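PDB 6JMB: ofchtiv-allosamidin from Ostrinia furnacalis, which probably hydrolyses chitin as a group IV insect chitinase of glycosyl hydrolase family 18, with the inhibitor allosamidin bound in its active-site cleft. Local coordinates for residues V7-T12 and G120-W125; A49-L52 and L56-E59; T108-I113 and D155-L160; E149-F154 and Y184-G189; V163-V168 and Q174-P179. All blocks are in the same frame, centred on the assembly; numbering follows the deposited sequence.

Contact 1. Residues V7-T12 and G120-W125. With AMI (allosamizoline), chain C.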
# COMPACT_ATOMS: atom_id res chain seq x y z
N VAL A 7 -6.39 6.37 4.53
CA VAL A 7 -6.39 6.22 3.08
C VAL A 7 -6.51 4.73 2.77
O VAL A 7 -5.57 3.96 3.00
CB VAL A 7 -5.11 6.82 2.47
CG1 VAL A 7 -5.11 6.66 0.95
CG2 VAL A 7 -4.98 8.29 2.85
N CYS A 8 -7.67 4.31 2.26
CA CYS A 8 -7.96 2.91 2.01
C CYS A 8 -7.81 2.62 0.52
O CYS A 8 -8.58 3.15 -0.28
CB CYS A 8 -9.41 2.59 2.39
SG CYS A 8 -9.81 2.79 4.13
N TYR A 9 -6.88 1.74 0.17
CA TYR A 9 -6.81 1.24 -1.20
C TYR A 9 -7.69 0.02 -1.37
O TYR A 9 -7.78 -0.83 -0.47
CB TYR A 9 -5.37 0.86 -1.55
CG TYR A 9 -4.49 2.03 -1.87
CD1 TYR A 9 -3.84 2.73 -0.88
CD2 TYR A 9 -4.31 2.43 -3.19
CE1 TYR A 9 -3.03 3.80 -1.19
CE2 TYR A 9 -3.50 3.50 -3.51
CZ TYR A 9 -2.85 4.17 -2.50
OH TYR A 9 -2.02 5.24 -2.80
N TYR A 10 -8.34 -0.08 -2.53
CA TYR A 10 -9.16 -1.23 -2.88
C TYR A 10 -8.58 -1.86 -4.14
O TYR A 10 -8.57 -1.24 -5.21
CB TYR A 10 -10.60 -0.78 -3.11
CG TYR A 10 -11.55 -1.86 -3.62
CD1 TYR A 10 -11.40 -3.20 -3.26
CD2 TYR A 10 -12.59 -1.53 -4.46
CE1 TYR A 10 -12.27 -4.17 -3.73
CE2 TYR A 10 -13.47 -2.49 -4.93
CZ TYR A 10 -13.31 -3.80 -4.57
OH TYR A 10 -14.19 -4.74 -5.05
N GLY A 11 -8.07 -3.09 -4.00
CA GLY A 11 -7.65 -3.88 -5.14
C GLY A 11 -8.87 -4.45 -5.84
O GLY A 11 -9.42 -5.48 -5.43
N THR A 12 -9.32 -3.77 -6.90
CA THR A 12 -10.65 -3.99 -7.45
C THR A 12 -10.83 -5.37 -8.07
O THR A 12 -11.98 -5.81 -8.23
CB THR A 12 -11.01 -2.88 -8.45
OG1 THR A 12 -10.02 -2.83 -9.48
CG2 THR A 12 -11.07 -1.52 -7.74
N GLY A 120 -9.91 12.93 -7.39
CA GLY A 120 -8.51 13.18 -7.64
C GLY A 120 -7.80 11.92 -8.10
O GLY A 120 -8.42 10.88 -8.34
N LEU A 121 -6.48 12.05 -8.22
CA LEU A 121 -5.61 11.04 -8.79
C LEU A 121 -4.51 10.69 -7.80
O LEU A 121 -3.90 11.58 -7.20
CB LEU A 121 -4.96 11.57 -10.07
CG LEU A 121 -3.96 10.64 -10.78
CD1 LEU A 121 -4.68 9.45 -11.39
CD2 LEU A 121 -3.17 11.40 -11.84
N ASP A 122 -4.25 9.40 -7.65
CA ASP A 122 -3.09 8.90 -6.92
C ASP A 122 -2.14 8.30 -7.94
O ASP A 122 -2.54 7.48 -8.77
CB ASP A 122 -3.54 7.83 -5.92
CG ASP A 122 -2.39 7.28 -5.11
OD1 ASP A 122 -1.62 8.07 -4.53
OD2 ASP A 122 -2.24 6.04 -5.06
N VAL A 123 -0.88 8.72 -7.90
CA VAL A 123 0.13 8.23 -8.84
C VAL A 123 1.00 7.20 -8.13
O VAL A 123 1.66 7.51 -7.13
CB VAL A 123 0.97 9.38 -9.42
CG1 VAL A 123 1.94 8.83 -10.46
CG2 VAL A 123 0.07 10.44 -10.03
N ASP A 124 0.99 5.97 -8.65
CA ASP A 124 1.75 4.85 -8.11
C ASP A 124 2.65 4.27 -9.19
O ASP A 124 2.51 3.10 -9.58
CB ASP A 124 0.78 3.80 -7.56
CG ASP A 124 1.47 2.58 -6.97
OD1 ASP A 124 2.63 2.69 -6.53
OD2 ASP A 124 0.84 1.51 -6.94
N TRP A 125 3.57 5.08 -9.71
CA TRP A 125 4.55 4.61 -10.68
C TRP A 125 5.62 3.82 -9.94
O TRP A 125 6.31 4.36 -9.07
CB TRP A 125 5.15 5.85 -11.37
CG TRP A 125 6.35 5.66 -12.26
CD1 TRP A 125 7.00 4.49 -12.60
CD2 TRP A 125 7.05 6.71 -12.93
NE1 TRP A 125 8.06 4.77 -13.45
CE2 TRP A 125 8.11 6.12 -13.66
CE3 TRP A 125 6.88 8.10 -12.99
CZ2 TRP A 125 8.99 6.88 -14.43
CZ3 TRP A 125 7.75 8.85 -13.76
CH2 TRP A 125 8.81 8.24 -14.47
C1 AMI C . 1.59 -1.95 -3.34
C2 AMI C . 1.44 -1.56 -4.87
C3 AMI C . 0.57 -2.58 -5.41
C4 AMI C . 0.89 -3.88 -4.56
C5 AMI C . 0.88 -3.32 -3.21
C6 AMI C . 1.58 -4.25 -2.15
C7 AMI C . 0.53 -0.01 -3.58
C8 AMI C . -0.43 2.26 -4.23
C9 AMI C . -0.45 1.51 -1.78
N2 AMI C . 0.91 -0.37 -4.88
N7 AMI C . -0.11 1.25 -3.20
O3 AMI C . 0.79 -2.75 -6.81
O4 AMI C . -0.10 -4.90 -4.61
O6 AMI C . 2.88 -4.55 -2.61
O7 AMI C . 0.82 -0.95 -2.63

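Contact 2. Residues A49-L52 and L56-E59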
# COMPACT_ATOMS: atom_id res chain seq x y z
N ALA A 49 -4.43 7.67 -20.45
CA ALA A 49 -4.96 6.96 -19.29
C ALA A 49 -6.01 5.96 -19.76
O ALA A 49 -6.80 6.24 -20.66
CB ALA A 49 -5.59 7.96 -18.32
N LEU A 50 -6.02 4.78 -19.14
CA LEU A 50 -6.93 3.77 -19.65
C LEU A 50 -7.38 2.84 -18.54
O LEU A 50 -6.70 2.64 -17.53
CB LEU A 50 -6.30 2.99 -20.81
CG LEU A 50 -4.86 2.51 -20.62
CD1 LEU A 50 -4.86 1.13 -19.98
CD2 LEU A 50 -4.15 2.49 -21.95
N ALA A 51 -8.57 2.27 -18.74
CA ALA A 51 -9.09 1.26 -17.83
C ALA A 51 -8.37 -0.06 -18.08
O ALA A 51 -8.22 -0.49 -19.23
CB ALA A 51 -10.59 1.08 -18.06
N LEU A 52 -7.90 -0.69 -17.00
CA LEU A 52 -7.21 -1.97 -17.12
C LEU A 52 -8.17 -3.15 -17.16
O LEU A 52 -7.76 -4.25 -17.55
CB LEU A 52 -6.21 -2.13 -15.97
CG LEU A 52 -5.02 -1.18 -16.07
CD1 LEU A 52 -4.12 -1.32 -14.86
CD2 LEU A 52 -4.24 -1.42 -17.36
N LEU A 56 -15.28 -4.65 -16.16
CA LEU A 56 -15.66 -4.32 -14.79
C LEU A 56 -15.80 -2.81 -14.60
O LEU A 56 -16.85 -2.32 -14.18
CB LEU A 56 -14.60 -4.87 -13.83
CG LEU A 56 -14.74 -4.48 -12.36
CD1 LEU A 56 -16.02 -5.08 -11.78
CD2 LEU A 56 -13.52 -4.94 -11.57
N ASP A 57 -14.73 -2.08 -14.93
CA ASP A 57 -14.63 -0.67 -14.57
C ASP A 57 -15.69 0.16 -15.26
O ASP A 57 -16.24 1.10 -14.68
CB ASP A 57 -13.26 -0.10 -14.97
CG ASP A 57 -12.06 -0.91 -14.45
OD1 ASP A 57 -12.12 -1.45 -13.32
OD2 ASP A 57 -11.04 -0.98 -15.17
N VAL A 58 -15.94 -0.13 -16.54
CA VAL A 58 -16.78 0.70 -17.40
C VAL A 58 -18.12 0.04 -17.69
O VAL A 58 -19.17 0.56 -17.31
CB VAL A 58 -16.03 1.09 -18.70
CG1 VAL A 58 -16.91 1.97 -19.58
CG2 VAL A 58 -14.70 1.78 -18.38
N GLU A 59 -18.10 -1.14 -18.33
CA GLU A 59 -19.34 -1.78 -18.76
C GLU A 59 -20.23 -2.14 -17.58
O GLU A 59 -21.45 -1.93 -17.62
CB GLU A 59 -19.03 -3.01 -19.61
CG GLU A 59 -20.24 -3.83 -20.01
CD GLU A 59 -21.28 -3.02 -20.78
OE1 GLU A 59 -20.88 -2.14 -21.57
OE2 GLU A 59 -22.49 -3.27 -20.58
O HOH W 1 -8.77 0.37 -14.55

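Contact 3. Residues T108-I113 and D155-L160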
# COMPACT_ATOMS: atom_id res chain seq x y z
N THR A 108 -6.29 13.06 -20.32
CA THR A 108 -7.07 11.82 -20.32
C THR A 108 -7.37 11.34 -18.91
O THR A 108 -8.45 10.80 -18.65
CB THR A 108 -6.39 10.73 -21.15
OG1 THR A 108 -5.07 10.48 -20.65
CG2 THR A 108 -6.33 11.12 -22.62
N SER A 109 -6.43 11.50 -17.97
CA SER A 109 -6.73 11.15 -16.59
C SER A 109 -7.80 12.08 -16.02
O SER A 109 -8.71 11.63 -15.31
CB SER A 109 -5.47 11.14 -15.73
OG SER A 109 -4.95 12.45 -15.53
N LEU A 110 -7.72 13.38 -16.33
CA LEU A 110 -8.75 14.30 -15.89
C LEU A 110 -10.12 13.91 -16.43
O LEU A 110 -11.13 13.99 -15.72
CB LEU A 110 -8.40 15.73 -16.32
CG LEU A 110 -9.43 16.82 -16.05
CD1 LEU A 110 -9.61 17.01 -14.56
CD2 LEU A 110 -8.99 18.11 -16.70
N ALA A 111 -10.18 13.49 -17.70
CA ALA A 111 -11.45 13.08 -18.29
C ALA A 111 -12.06 11.91 -17.53
O ALA A 111 -13.27 11.90 -17.25
CB ALA A 111 -11.25 12.73 -19.77
N MET A 112 -11.25 10.90 -17.18
CA MET A 112 -11.76 9.77 -16.41
C MET A 112 -12.21 10.22 -15.02
O MET A 112 -13.27 9.81 -14.54
CB MET A 112 -10.68 8.69 -16.30
CG MET A 112 -10.34 8.03 -17.63
SD MET A 112 -9.08 6.74 -17.49
CE MET A 112 -10.05 5.40 -16.80
N ILE A 113 -11.43 11.09 -14.38
CA ILE A 113 -11.77 11.57 -13.05
C ILE A 113 -13.13 12.27 -13.06
O ILE A 113 -14.00 12.00 -12.22
CB ILE A 113 -10.64 12.46 -12.50
CG1 ILE A 113 -9.46 11.59 -12.08
CG2 ILE A 113 -11.14 13.35 -11.36
CD1 ILE A 113 -8.16 12.35 -11.95
N ASP A 155 -5.81 22.15 -10.06
CA ASP A 155 -6.26 23.27 -9.23
C ASP A 155 -7.41 24.03 -9.87
O ASP A 155 -8.16 24.70 -9.15
CB ASP A 155 -5.09 24.20 -8.91
CG ASP A 155 -4.31 23.76 -7.68
OD1 ASP A 155 -4.74 22.81 -7.00
OD2 ASP A 155 -3.26 24.38 -7.39
N ASN A 156 -7.58 23.94 -11.19
CA ASN A 156 -8.75 24.54 -11.83
C ASN A 156 -10.04 23.84 -11.46
O ASN A 156 -11.12 24.40 -11.66
CB ASN A 156 -8.58 24.53 -13.35
CG ASN A 156 -7.43 25.40 -13.81
OD1 ASN A 156 -7.30 26.55 -13.39
ND2 ASN A 156 -6.58 24.85 -14.67
N TYR A 157 -9.97 22.62 -10.92
CA TYR A 157 -11.15 21.83 -10.60
C TYR A 157 -11.24 21.44 -9.13
O TYR A 157 -12.18 20.74 -8.75
CB TYR A 157 -11.20 20.57 -11.48
CG TYR A 157 -11.08 20.85 -12.97
CD1 TYR A 157 -9.84 20.90 -13.59
CD2 TYR A 157 -12.21 21.04 -13.75
CE1 TYR A 157 -9.72 21.14 -14.95
CE2 TYR A 157 -12.10 21.28 -15.12
CZ TYR A 157 -10.86 21.33 -15.71
OH TYR A 157 -10.75 21.58 -17.06
N GLY A 158 -10.29 21.86 -8.29
CA GLY A 158 -10.32 21.48 -6.89
C GLY A 158 -10.03 20.02 -6.63
O GLY A 158 -10.47 19.48 -5.60
N LEU A 159 -9.30 19.36 -7.52
CA LEU A 159 -9.04 17.93 -7.41
C LEU A 159 -7.80 17.64 -6.58
O LEU A 159 -6.87 18.46 -6.51
CB LEU A 159 -8.87 17.33 -8.81
CG LEU A 159 -10.15 17.33 -9.65
CD1 LEU A 159 -9.82 17.01 -11.09
CD2 LEU A 159 -11.16 16.33 -9.09
N LEU A 160 -7.79 16.47 -5.95
CA LEU A 160 -6.65 16.03 -5.16
C LEU A 160 -5.61 15.36 -6.04
O LEU A 160 -5.93 14.77 -7.08
CB LEU A 160 -7.11 15.02 -4.10
CG LEU A 160 -8.07 15.54 -3.03
CD1 LEU A 160 -8.62 14.40 -2.20
CD2 LEU A 160 -7.35 16.55 -2.15

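Contact 4. Residues E149-F154 and Y184-G189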
# COMPACT_ATOMS: atom_id res chain seq x y z
N GLU A 149 2.84 19.67 -13.18
CA GLU A 149 1.89 19.97 -14.25
C GLU A 149 0.50 19.42 -13.93
O GLU A 149 -0.51 20.06 -14.25
CB GLU A 149 2.43 19.45 -15.58
CG GLU A 149 3.71 20.18 -16.00
CD GLU A 149 4.32 19.66 -17.29
OE1 GLU A 149 3.80 18.67 -17.84
OE2 GLU A 149 5.33 20.24 -17.75
N LEU A 150 0.43 18.26 -13.28
CA LEU A 150 -0.86 17.76 -12.81
C LEU A 150 -1.49 18.73 -11.81
O LEU A 150 -2.68 19.05 -11.90
CB LEU A 150 -0.70 16.38 -12.17
CG LEU A 150 -0.59 15.19 -13.13
CD1 LEU A 150 0.11 14.02 -12.45
CD2 LEU A 150 -1.96 14.77 -13.66
N ARG A 151 -0.69 19.21 -10.85
CA ARG A 151 -1.21 20.14 -9.86
C ARG A 151 -1.75 21.40 -10.51
O ARG A 151 -2.84 21.87 -10.17
CB ARG A 151 -0.12 20.48 -8.84
CG ARG A 151 -0.46 21.67 -7.95
CD ARG A 151 -1.74 21.44 -7.16
NE ARG A 151 -1.63 20.27 -6.30
CZ ARG A 151 -2.62 19.77 -5.57
NH1 ARG A 151 -3.81 20.34 -5.58
NH2 ARG A 151 -2.41 18.70 -4.82
N GLU A 152 -1.00 21.95 -11.47
CA GLU A 152 -1.44 23.18 -12.13
C GLU A 152 -2.80 23.01 -12.79
O GLU A 152 -3.66 23.89 -12.70
CB GLU A 152 -0.39 23.62 -13.15
CG GLU A 152 0.81 24.29 -12.50
CD GLU A 152 1.97 24.49 -13.46
OE1 GLU A 152 1.90 23.98 -14.60
OE2 GLU A 152 2.95 25.16 -13.06
N GLU A 153 -3.02 21.87 -13.44
CA GLU A 153 -4.31 21.65 -14.08
C GLU A 153 -5.39 21.30 -13.07
O GLU A 153 -6.52 21.81 -13.16
CB GLU A 153 -4.20 20.53 -15.12
CG GLU A 153 -5.49 20.28 -15.89
CD GLU A 153 -5.86 21.45 -16.78
OE1 GLU A 153 -4.96 22.21 -17.18
OE2 GLU A 153 -7.07 21.59 -17.09
N PHE A 154 -5.07 20.44 -12.10
CA PHE A 154 -6.09 19.98 -11.16
C PHE A 154 -6.62 21.11 -10.30
O PHE A 154 -7.77 21.06 -9.84
CB PHE A 154 -5.52 18.87 -10.27
CG PHE A 154 -5.53 17.50 -10.89
CD1 PHE A 154 -5.58 17.33 -12.27
CD2 PHE A 154 -5.48 16.37 -10.09
CE1 PHE A 154 -5.58 16.06 -12.83
CE2 PHE A 154 -5.49 15.11 -10.64
CZ PHE A 154 -5.53 14.94 -12.01
N TYR A 184 3.92 19.40 -4.47
CA TYR A 184 2.79 19.42 -5.39
C TYR A 184 1.64 18.52 -4.97
O TYR A 184 0.57 18.60 -5.59
CB TYR A 184 3.26 18.99 -6.78
CG TYR A 184 4.28 19.92 -7.33
CD1 TYR A 184 3.98 21.25 -7.52
CD2 TYR A 184 5.56 19.49 -7.61
CE1 TYR A 184 4.90 22.12 -8.01
CE2 TYR A 184 6.51 20.36 -8.10
CZ TYR A 184 6.17 21.68 -8.30
OH TYR A 184 7.10 22.57 -8.78
N VAL A 185 1.83 17.68 -3.97
CA VAL A 185 0.83 16.68 -3.63
C VAL A 185 0.10 17.08 -2.36
O VAL A 185 0.63 17.82 -1.51
CB VAL A 185 1.43 15.26 -3.50
CG1 VAL A 185 2.09 14.84 -4.81
CG2 VAL A 185 2.43 15.20 -2.34
N ASP A 186 -1.13 16.59 -2.23
CA ASP A 186 -1.86 16.75 -0.98
C ASP A 186 -1.24 15.91 0.13
O ASP A 186 -1.19 16.35 1.29
CB ASP A 186 -3.32 16.39 -1.20
CG ASP A 186 -4.02 17.41 -2.07
OD1 ASP A 186 -4.39 18.48 -1.54
OD2 ASP A 186 -4.16 17.17 -3.29
N TYR A 187 -0.76 14.72 -0.19
CA TYR A 187 -0.01 13.91 0.76
C TYR A 187 0.76 12.84 0.01
O TYR A 187 0.50 12.56 -1.17
CB TYR A 187 -0.89 13.28 1.85
CG TYR A 187 -2.02 12.42 1.33
CD1 TYR A 187 -1.79 11.12 0.87
CD2 TYR A 187 -3.33 12.90 1.30
CE1 TYR A 187 -2.83 10.34 0.40
CE2 TYR A 187 -4.37 12.12 0.83
CZ TYR A 187 -4.11 10.84 0.38
OH TYR A 187 -5.15 10.07 -0.10
N ILE A 188 1.73 12.26 0.72
CA ILE A 188 2.56 11.17 0.23
C ILE A 188 2.21 9.92 1.02
O ILE A 188 2.35 9.89 2.25
CB ILE A 188 4.05 11.51 0.38
CG1 ILE A 188 4.43 12.69 -0.50
CG2 ILE A 188 4.90 10.30 0.05
CD1 ILE A 188 5.88 13.10 -0.35
N GLY A 189 1.75 8.88 0.33
CA GLY A 189 1.52 7.60 0.96
C GLY A 189 2.78 6.77 0.91
O GLY A 189 3.13 6.25 -0.15
O HOH W 2 -5.58 20.04 -3.17

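Contact 5. Residues V163-V168 and Q174-P179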
# COMPACT_ATOMS: atom_id res chain seq x y z
N VAL A 163 0.48 10.68 -4.14
CA VAL A 163 1.39 9.66 -4.65
C VAL A 163 1.52 8.54 -3.63
O VAL A 163 1.26 8.72 -2.43
CB VAL A 163 2.79 10.22 -4.99
CG1 VAL A 163 2.71 11.21 -6.16
CG2 VAL A 163 3.43 10.86 -3.75
N ALA A 164 1.92 7.38 -4.12
CA ALA A 164 2.40 6.27 -3.31
C ALA A 164 3.86 6.06 -3.68
O ALA A 164 4.20 6.04 -4.86
CB ALA A 164 1.62 5.00 -3.61
N VAL A 165 4.72 5.93 -2.67
CA VAL A 165 6.17 5.92 -2.88
C VAL A 165 6.82 4.76 -2.14
O VAL A 165 6.32 4.28 -1.12
CB VAL A 165 6.83 7.24 -2.45
CG1 VAL A 165 6.29 8.41 -3.27
CG2 VAL A 165 6.62 7.47 -0.96
N SER A 166 7.97 4.32 -2.66
CA SER A 166 8.79 3.36 -1.95
C SER A 166 9.31 3.96 -0.64
O SER A 166 9.44 5.18 -0.50
CB SER A 166 9.95 2.89 -2.82
OG SER A 166 10.76 4.00 -3.20
N ALA A 167 9.59 3.09 0.32
CA ALA A 167 9.71 3.51 1.71
C ALA A 167 11.14 3.79 2.16
O ALA A 167 11.45 4.90 2.60
CB ALA A 167 9.05 2.48 2.64
N VAL A 168 12.01 2.80 2.10
CA VAL A 168 13.31 2.93 2.74
C VAL A 168 14.23 3.83 1.92
O VAL A 168 14.08 3.96 0.71
CB VAL A 168 13.97 1.56 3.02
CG1 VAL A 168 13.06 0.69 3.90
CG2 VAL A 168 14.33 0.84 1.74
N GLN A 174 16.76 6.35 -5.19
CA GLN A 174 16.82 5.99 -6.59
C GLN A 174 15.75 6.66 -7.42
O GLN A 174 15.92 6.78 -8.64
CB GLN A 174 16.68 4.48 -6.76
CG GLN A 174 17.79 3.68 -6.11
CD GLN A 174 17.58 2.19 -6.27
OE1 GLN A 174 17.51 1.68 -7.39
NE2 GLN A 174 17.44 1.49 -5.15
N SER A 175 14.65 7.11 -6.81
CA SER A 175 13.46 7.48 -7.56
C SER A 175 13.01 8.92 -7.38
O SER A 175 12.34 9.45 -8.28
CB SER A 175 12.27 6.59 -7.18
OG SER A 175 12.49 5.24 -7.56
N TYR A 176 13.29 9.57 -6.25
CA TYR A 176 12.56 10.78 -5.88
C TYR A 176 13.47 11.89 -5.41
O TYR A 176 14.44 11.67 -4.70
CB TYR A 176 11.57 10.52 -4.74
CG TYR A 176 10.74 9.27 -4.90
CD1 TYR A 176 9.79 9.17 -5.92
CD2 TYR A 176 10.90 8.20 -4.04
CE1 TYR A 176 9.02 8.02 -6.06
CE2 TYR A 176 10.14 7.05 -4.17
CZ TYR A 176 9.21 6.96 -5.18
OH TYR A 176 8.46 5.82 -5.31
N ASP A 177 13.10 13.11 -5.78
CA ASP A 177 13.53 14.30 -5.07
C ASP A 177 12.42 14.65 -4.10
O ASP A 177 11.35 15.12 -4.51
CB ASP A 177 13.80 15.44 -6.04
CG ASP A 177 14.18 16.69 -5.33
OD1 ASP A 177 15.35 16.79 -4.92
OD2 ASP A 177 13.30 17.55 -5.13
N VAL A 178 12.65 14.40 -2.81
CA VAL A 178 11.55 14.46 -1.83
C VAL A 178 10.90 15.84 -1.74
O VAL A 178 9.66 15.91 -1.77
CB VAL A 178 12.00 13.89 -0.47
CG1 VAL A 178 10.91 14.08 0.58
CG2 VAL A 178 12.38 12.42 -0.60
N PRO A 179 11.64 16.94 -1.63
CA PRO A 179 10.95 18.24 -1.52
C PRO A 179 10.08 18.58 -2.71
O PRO A 179 8.99 19.14 -2.53
CB PRO A 179 12.11 19.24 -1.33
CG PRO A 179 13.24 18.41 -0.78
CD PRO A 179 13.10 17.07 -1.45
O HOH W 3 6.24 5.87 -6.81
O HOH W 4 12.24 3.54 -5.49

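Contact 1. Residues V7-T12 and G120-W125
Y9 and D122 meet in the active site of the family 18 TIM barrel, reaching across its interior from strand 5-11 and strand 120-124. The second strand lies within the D-x-x-D-x-D-x-E signature of these chitinases, to which D122 and D124 belong. Although the strands belong to one barrel wall they are not neighbours in it: the CA atoms of Y9 and D122 are 10.3 Å apart, and the long tyrosine and the inward-pointing aspartate close the distance. Y9 OH donates a very short hydrogen bond of 2.4 Å to D122 OD2, which lies at the edge of the phenol, in the plane of the ring. The carboxylate plane is turned 60° from that ring, and D122 reaches inward with CG anti to its backbone N (chi1 -179°). D122 OD1 is occupied separately by the hydroxyl of T162.

One face of the Y9 ring meets the inhibitor. The methyl carbon C9 of the allosamizoline dimethylamino group rests 3.5 Å above the plane, offset toward the rim, while methyl C8 comes 3.4 Å from Y9 CE2. Next along strand 120-124, D124 OD2 approaches ring nitrogen N2 of allosamizoline at 2.8 Å. A phenylalanine in place of Y9 keeps the aromatic face but would probably leave D122 OD2 without its phenolic donor and the carboxylate freer to turn. The chemistry is thus divided between rim and face: the hydroxyl fixes a signature aspartate, and the ring supports a group that resembles the oxazolinium intermediate of substrate-assisted catalysis in this family.

Contact 2. Residues A49-L52 and L56-E59
A51 on strand 49-51 faces D57 and V58 on helix 54-59, where the chain doubles back after a short turn. This strand pairs antiparallel with strand 35-43 of the barrel, and the chain passes from it through helix 54-59 to helix 62-67.

The apolar part is small. The methyl of A51 points at the helix, and its CB lies 4.2 Å from V58 CG2, a light contact between two small groups. V58 presents that branch with CG2 anti to its own carbonyl carbon, beside the backbone N. F63, from helix 62-67, touches the side chains of A51, D57 and V58, so that A51, V58 and F63 form a larger apolar patch. The same A51 CB also lies 3.6 Å from D57 OD2, a methyl resting against a carboxylate oxygen.

The polar part is indirect. L52 N and D57 OD2 are 3.6 Å apart, and a water joins them: L52 N donates to it at 2.8 Å, and the water donates in turn to D57 OD2 at 2.7 Å. The two bonds meet at the water at about 83°, a sharp corner that lets one molecule link atoms already near each other. D57 swings its carboxylate back beside its own backbone N (chi1 -53°), where OD2 also accepts from D53 N and OD1 pairs with the hydroxyl of Y38.

Both oxygens of this buried carboxylate are therefore engaged by donors, which probably offsets much of the cost of burying its charge, while the aspartate and the water link strand end and helix alongside the small apolar contact.

Contact 3. Residues T108-I113 and D155-L160
L110 and I113, one helical turn apart on helix 99-116, pack against Y157 and L159 on the outer layer of the TIM barrel. The partner segment is the loop that brings the chain from helix 138-154, the neighbouring outer helix, back to strand 160-165, so the contact closes the seam between two consecutive helices of the barrel.

L110 provides the main bump. Its side chain projects with CG anti to the backbone N (chi1 174°), and its two methyls are shared between two partners. CD2 lies against the Y157 ring, 3.6 Å from CE1. CD1 stands over a face of the same ring, 4.0 Å above its plane and displaced toward the rim, while its other side presses on L159. The leucine and the tyrosine cross at about a right angle, so that the fork of the leucine straddles the CD1-CE1 side of the ring, CD1 over the face and CD2 out past the rim.

The loop in turn sends a bump into the helix. L159 CD1 settles in the hollow between L110 and I113, touching both. G158, with a positive phi of 70°, makes the turn between Y157 and L159, whose side chains both head for the helix. F154 from helix 138-154 touches I113 and L159 and extends the apolar floor inward, where I113 also meets V80 of a barrel strand.

The interlock is closest where two methyls oppose, L110 CD1 and L159 CD1 being 3.5 Å apart, tighter than usual for carbon atoms. Beside them, I113 CG2 sits in the fork of L159, 3.7 Å from CD2 and 3.9 Å from CD1.

Contact 4. Residues E149-F154 and Y184-G189
R151 grips Y184 and D186 with the edge of its guanidinium group. NE and NH2 come side-on to a single acceptor: NE donates to Y184 O at 2.9 Å (156° at the hydrogen), NH2 to the same oxygen at 3.1 Å, both from one face of the carbonyl. NH2 also makes a salt bridge to D186 OD2 at 2.8 Å, nearly straight at 162°. Both acceptors lie in the guanidinium plane, yet D186 OD2 is met from above its own carboxylate plane, the two flat groups standing 70° apart. Bends at chi2 and chi3 fold the arginine chain back to this position.

A water bridges the remaining pair of ends, accepting from R151 NH1 at 3.0 Å and donating to D186 OD1 at 2.6 Å. R151 has a second charged partner, D155, which its NH1 meets in a salt bridge, while D186 OD2 also takes the backbone N of L161. A methionine in place of R151 would probably leave Y184 O without these two donors and the charge of D186 without its mate across the contact.

Packing is modest beyond this network. The CB atoms of R151 and Y184 are 4.2 Å apart, and the tyrosine continues along the helix to touch L147 and K148. The arginine thus ties helix 138-154 to the link between helix 178-184 and strand 187-190, with R151 also touching L161 of the intervening strand 160-165, on the outer layer of the barrel.

Contact 5. Residues V163-V168 and Q174-P179
Y176 reaches from the link between helices 169-175 and 178-184 to V165 of strand 160-165 and the following S166. From CB the side chain leaves with CG beside its backbone N (chi1 -46°), and the ring enters a slot between two aliphatic groups. S175 CB, from the preceding residue, covers one face, 3.5 Å above the ring centre. Over the opposite face V165 CG1 makes a CH-pi contact, 4.1 Å from the centroid and 24° off the normal. Further out, the two flanks of the ring differ: CE1 stays with V165 CG1 at 3.9 Å, whereas CE2 meets the S166 hydroxyl, its OG lying 3.3 Å away near the ring plane. CZ comes up against V165 CB at 3.6 Å.

At the tip the phenol oxygen both accepts and donates: S166 N donates to Y176 OH at 3.1 Å with a nearly straight bond (163°), and Y176 OH donates to a water at 2.7 Å. That water passes the bond on, donating to A164 O at 2.8 Å, so the tyrosine serves two successive parts of the backbone. A second water joins S166 OG to S175 OG, bridging the segments beside the ring.

The tyrosine therefore braces the carboxyl end of a barrel strand, the end at which TIM barrels carry their active sites; here A164 of the same strand lines the pocket of allosamizoline.

How the contacts relate
Taken together, the five contacts sample a TIM barrel from its interior to its rim. Contact 1 is central, buried and polar, joining strands across the interior at the inhibitor. Contact 5 is also buried and shares strand pairing with it, V123 O and A164 N being 3.0 Å apart, but mixes ring packing with waters. Contacts 3 and 4 lie in the outer layer, about 10 Å apart by their centres, and both involve helix 138-154 or the loop after it; one is wholly apolar, the other charged. Contact 2 is the most solvent-exposed, resting on helix 99-116 of contact 3 through A49, and joins its segments through a water on a carboxylate.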